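Local coordinates for formiminoglutamase (Trypanosoma cruzi, PDB 4MYK) that hydrolyses N-formimino-L-glutamate to L-glutamate and formamide as an arginase-like manganese metalloenzyme, at the interface of chains A and B. Numbering follows the deposited sequence. Chains: chain A/B, Formiminoglutamase.

Contact 1: the interface of chains A and B. Residues chain A 187-189; chain B 67-68, 70-71, 297, 300.
B:Tyr300 and B:Tyr297 turn their rings towards A:Ser188. The B:Tyr300 ring carries B:Gly67 CA over one face, offset towards the rim. From that same side A:Ser188 CB comes in over the rim, 3.5 Å from B:Tyr300 CE2. The carbonyl oxygens of B:Ser68 and B:Tyr297 lie at the ring edge, in plane. CG of B:Tyr300 is anti to its backbone N (chi1 167°), which points the ring away from helix 290-306 to the partner. Its hydroxyl is fixed on its own chain. B:Tyr300 OH donates to a lone pair of B:Ser68 O at 2.6 Å and accepts from B:Asn71 ND2 at 3.2 Å. The amide of B:Asn71 is thereby held against the backbone of A:Gly187, with ND2 3.3 Å from A:Gly187 C. B:Tyr297 meets A:Ser188 CB more loosely through CE1. A:Gln189 passes over the hydroxyl end of B:Tyr297 from one side of the ring, with A:Gln189 CG 3.6 Å from B:Tyr297 OH. The side chains cross at about a right angle, and amide and ring planes are 80° apart.

Direct polar contact is slight. B:Ser68 N makes a weak hydrogen bond of 3.3 Å to A:Ser188 O, although it is nearly straight (170° at H). Water does more of the joining. Water 2 gathers A:Ser188 O, B:Gly67 N and B:Tyr297 OH, so it ties the 3-10 helix 187-189 of chain A to both a loop and a helix of chain B. Water 1 bridges A:Gly187 O and B:Asn70 O, and sits 2.6 Å from A:Gly187 O.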
loop_
_atom_site.group_PDB
_atom_site.type_symbol
_atom_site.label_atom_id
_atom_site.label_comp_id
_atom_site.label_asym_id
_atom_site.label_seq_id
_atom_site.Cartn_x
_atom_site.Cartn_y
_atom_site.Cartn_z
ATOM N N GLY A 187 4.669 -0.478 -19.304
ATOM C CA GLY A 187 4.215 -0.871 -20.631
ATOM C C GLY A 187 2.726 -0.694 -20.924
ATOM O O GLY A 187 2.309 -0.637 -22.081
ATOM N N SER A 188 1.921 -0.601 -19.873
ATOM C CA SER A 188 0.481 -0.380 -20.004
ATOM C C SER A 188 0.148 1.081 -20.280
ATOM O O SER A 188 -1.004 1.425 -20.547
ATOM C CB SER A 188 -0.208 -0.797 -18.714
ATOM O OG SER A 188 0.498 -0.257 -17.613
ATOM N N GLN A 189 1.170 1.926 -20.201
ATOM C CA GLN A 189 1.030 3.372 -20.312
ATOM C C GLN A 189 2.033 3.968 -21.282
ATOM O O GLN A 189 2.286 5.171 -21.227
ATOM C CB GLN A 189 1.304 4.032 -18.959
ATOM C CG GLN A 189 0.223 3.885 -17.930
ATOM C CD GLN A 189 0.240 5.038 -16.959
ATOM O OE1 GLN A 189 -0.784 5.689 -16.735
ATOM N NE2 GLN A 189 1.417 5.321 -16.394
ATOM N N GLY B 67 -4.876 1.372 -21.267
ATOM C CA GLY B 67 -4.343 0.116 -21.774
ATOM C C GLY B 67 -3.774 0.091 -23.182
ATOM O O GLY B 67 -4.488 -0.224 -24.124
ATOM N N SER B 68 -2.489 0.383 -23.330
ATOM C CA SER B 68 -1.867 0.320 -24.644
ATOM C C SER B 68 -2.013 -1.071 -25.267
ATOM O O SER B 68 -1.569 -2.061 -24.687
ATOM C CB SER B 68 -0.389 0.713 -24.556
ATOM O OG SER B 68 -0.242 2.023 -24.034
ATOM N N ASN B 70 -0.482 -2.405 -27.768
ATOM C CA ASN B 70 0.833 -3.020 -27.855
ATOM C C ASN B 70 1.665 -2.676 -26.642
ATOM O O ASN B 70 2.027 -1.517 -26.433
ATOM C CB ASN B 70 1.565 -2.613 -29.123
ATOM C CG ASN B 70 2.771 -3.493 -29.406
ATOM O OD1 ASN B 70 3.031 -4.473 -28.702
ATOM N ND2 ASN B 70 3.509 -3.147 -30.452
ATOM N N ASN B 71 1.942 -3.696 -25.837
ATOM C CA ASN B 71 2.675 -3.540 -24.599
ATOM C C ASN B 71 4.087 -4.061 -24.800
ATOM O O ASN B 71 4.298 -5.261 -24.972
ATOM C CB ASN B 71 1.977 -4.311 -23.480
ATOM C CG ASN B 71 2.658 -4.138 -22.132
ATOM O OD1 ASN B 71 3.876 -4.235 -22.018
ATOM N ND2 ASN B 71 1.865 -3.887 -21.098
ATOM N N TYR B 297 -7.334 -2.248 -15.589
ATOM C CA TYR B 297 -5.992 -2.764 -15.837
ATOM C C TYR B 297 -5.917 -4.278 -15.683
ATOM O O TYR B 297 -5.160 -4.947 -16.376
ATOM C CB TYR B 297 -4.971 -2.082 -14.929
ATOM C CG TYR B 297 -4.474 -0.754 -15.471
ATOM C CD1 TYR B 297 -4.004 -0.652 -16.775
ATOM C CD2 TYR B 297 -4.464 0.388 -14.680
ATOM C CE1 TYR B 297 -3.552 0.554 -17.278
ATOM C CE2 TYR B 297 -4.007 1.596 -15.174
ATOM C CZ TYR B 297 -3.553 1.675 -16.475
ATOM O OH TYR B 297 -3.091 2.872 -16.978
ATOM N N TYR B 300 -7.438 -5.487 -18.825
ATOM C CA TYR B 300 -6.402 -5.196 -19.799
ATOM C C TYR B 300 -5.356 -6.315 -19.877
ATOM O O TYR B 300 -4.994 -6.761 -20.960
ATOM C CB TYR B 300 -5.735 -3.860 -19.450
ATOM C CG TYR B 300 -4.448 -3.606 -20.197
ATOM C CD1 TYR B 300 -4.457 -3.348 -21.562
ATOM C CD2 TYR B 300 -3.226 -3.628 -19.544
ATOM C CE1 TYR B 300 -3.286 -3.125 -22.257
ATOM C CE2 TYR B 300 -2.048 -3.414 -20.231
ATOM C CZ TYR B 300 -2.085 -3.159 -21.591
ATOM O OH TYR B 300 -0.917 -2.935 -22.290
HETATM O O HOH W 1 3.922 -0.360 -24.126
HETATM O O HOH W 2 -3.114 3.068 -19.786
#

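Contact 2: the interface of chains A and B. Residues chain A 152, 191-194; chain B 14-15.
B:Asp14 reaches between A:His194 and A:Arg152 with its carboxylate. The carboxylate meets the CE1 rim of the imidazole from one side of the ring plane, with B:Asp14 OD2 3.3 Å from A:His194 CE1. The two side chains cross obliquely, and ring and carboxylate planes are 48° apart. This is a van der Waals contact, not a hydrogen bond.

A:Arg152 crosses the same carboxylate at about a right angle. B:Asp14 OD2 lies over one face of the guanidinium, towards the rim, and not end-on to its N-H groups. The planes are 75° apart. The salt bridge is therefore loose: A:Arg152 NE is 3.9 Å from B:Asp14 OD2. The foot of the arginine comes closer, with A:Arg152 CB 3.4 Å from the same oxygen. CG of B:Asp14 lies between its backbone N and carbonyl carbon (chi1 40°), which brings the carboxylate to the imidazole and the arginine.

A:Leu193 packs against the other end of the residue. Its CD1 branch touches B:Asp14 CA at 3.6 Å. B:Asp14 loses 113 Å² of surface here. B:Asp15 turns its carboxylate to A:Gly191, where OD1 is 3.8 Å from CA. Its negative charge may be favoured by the start of helix 192-200, though no bond to a backbone N is formed.

The aspartates belong to the N-terminal segment of chain B, ahead of the 3-10 helix 18-21. They lie against the first turn of A helix 192-200. A:Arg152 comes from the loop after strand 141-145, shortly after A:Asp146 and A:His148, which bind manganese.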
loop_
_atom_site.group_PDB
_atom_site.type_symbol
_atom_site.label_atom_id
_atom_site.label_comp_id
_atom_site.label_asym_id
_atom_site.label_seq_id
_atom_site.Cartn_x
_atom_site.Cartn_y
_atom_site.Cartn_z
ATOM N N ARG A 152 5.762 12.920 -27.534
ATOM C CA ARG A 152 5.116 13.276 -28.803
ATOM C C ARG A 152 5.669 14.548 -29.461
ATOM O O ARG A 152 4.960 15.550 -29.626
ATOM C CB ARG A 152 3.616 13.422 -28.577
ATOM C CG ARG A 152 3.299 14.331 -27.405
ATOM C CD ARG A 152 1.856 14.177 -26.970
ATOM N NE ARG A 152 1.648 12.991 -26.142
ATOM C CZ ARG A 152 0.460 12.446 -25.909
ATOM N NH1 ARG A 152 -0.628 12.974 -26.457
ATOM N NH2 ARG A 152 0.360 11.369 -25.143
ATOM N N GLY A 191 3.065 4.347 -25.321
ATOM C CA GLY A 191 2.808 4.163 -26.737
ATOM C C GLY A 191 4.007 3.471 -27.350
ATOM O O GLY A 191 5.135 3.699 -26.914
ATOM N N ALA A 192 3.785 2.611 -28.341
ATOM C CA ALA A 192 4.908 1.947 -28.996
ATOM C C ALA A 192 5.712 2.889 -29.924
ATOM O O ALA A 192 6.928 2.717 -30.079
ATOM C CB ALA A 192 4.447 0.699 -29.730
ATOM N N LEU A 193 5.036 3.876 -30.523
ATOM C CA LEU A 193 5.705 4.952 -31.251
ATOM C C LEU A 193 6.620 5.732 -30.305
ATOM O O LEU A 193 7.692 6.198 -30.697
ATOM C CB LEU A 193 4.687 5.915 -31.876
ATOM C CG LEU A 193 3.913 5.513 -33.144
ATOM C CD1 LEU A 193 2.973 6.631 -33.596
ATOM C CD2 LEU A 193 4.859 5.142 -34.273
ATOM N N HIS A 194 6.174 5.880 -29.060
ATOM C CA HIS A 194 6.940 6.572 -28.031
ATOM C C HIS A 194 8.215 5.798 -27.707
ATOM O O HIS A 194 9.285 6.373 -27.643
ATOM C CB HIS A 194 6.094 6.783 -26.764
ATOM C CG HIS A 194 5.021 7.830 -26.902
ATOM N ND1 HIS A 194 3.719 7.529 -27.249
ATOM C CD2 HIS A 194 5.056 9.172 -26.717
ATOM C CE1 HIS A 194 3.004 8.639 -27.284
ATOM N NE2 HIS A 194 3.790 9.650 -26.964
ATOM N N ASP B 14 -0.787 8.423 -31.376
ATOM C CA ASP B 14 0.512 7.799 -31.177
ATOM C C ASP B 14 0.418 6.609 -30.206
ATOM O O ASP B 14 1.392 5.881 -29.995
ATOM C CB ASP B 14 1.517 8.838 -30.667
ATOM C CG ASP B 14 0.907 9.807 -29.647
ATOM O OD1 ASP B 14 -0.209 9.540 -29.141
ATOM O OD2 ASP B 14 1.553 10.841 -29.349
ATOM N N ASP B 15 -0.766 6.399 -29.637
ATOM C CA ASP B 15 -0.913 5.488 -28.507
ATOM C C ASP B 15 -2.307 4.861 -28.495
ATOM O O ASP B 15 -3.157 5.249 -27.694
ATOM C CB ASP B 15 -0.643 6.260 -27.195
ATOM C CG ASP B 15 -0.713 5.380 -25.946
ATOM O OD1 ASP B 15 -0.916 4.156 -26.074
ATOM O OD2 ASP B 15 -0.560 5.917 -24.827
#

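The C-alpha centres of contact 1 and contact 2 are about 12 Å apart. Residues 187-189 and 191-194 of chain A run almost on from one contact to the other, and A:Arg152 joins contact 2 from a separate loop. Chain B supplies a loop, short strand and C-terminal helix to contact 1 and its N-terminal segment to contact 2. This part of chain A is thus met by distant parts of its neighbour's sequence. The interface is not an exact two-fold and the deposited assembly holds three copies, which would suit a cyclic trimer, but the structure alone does not show that this is the form in solution.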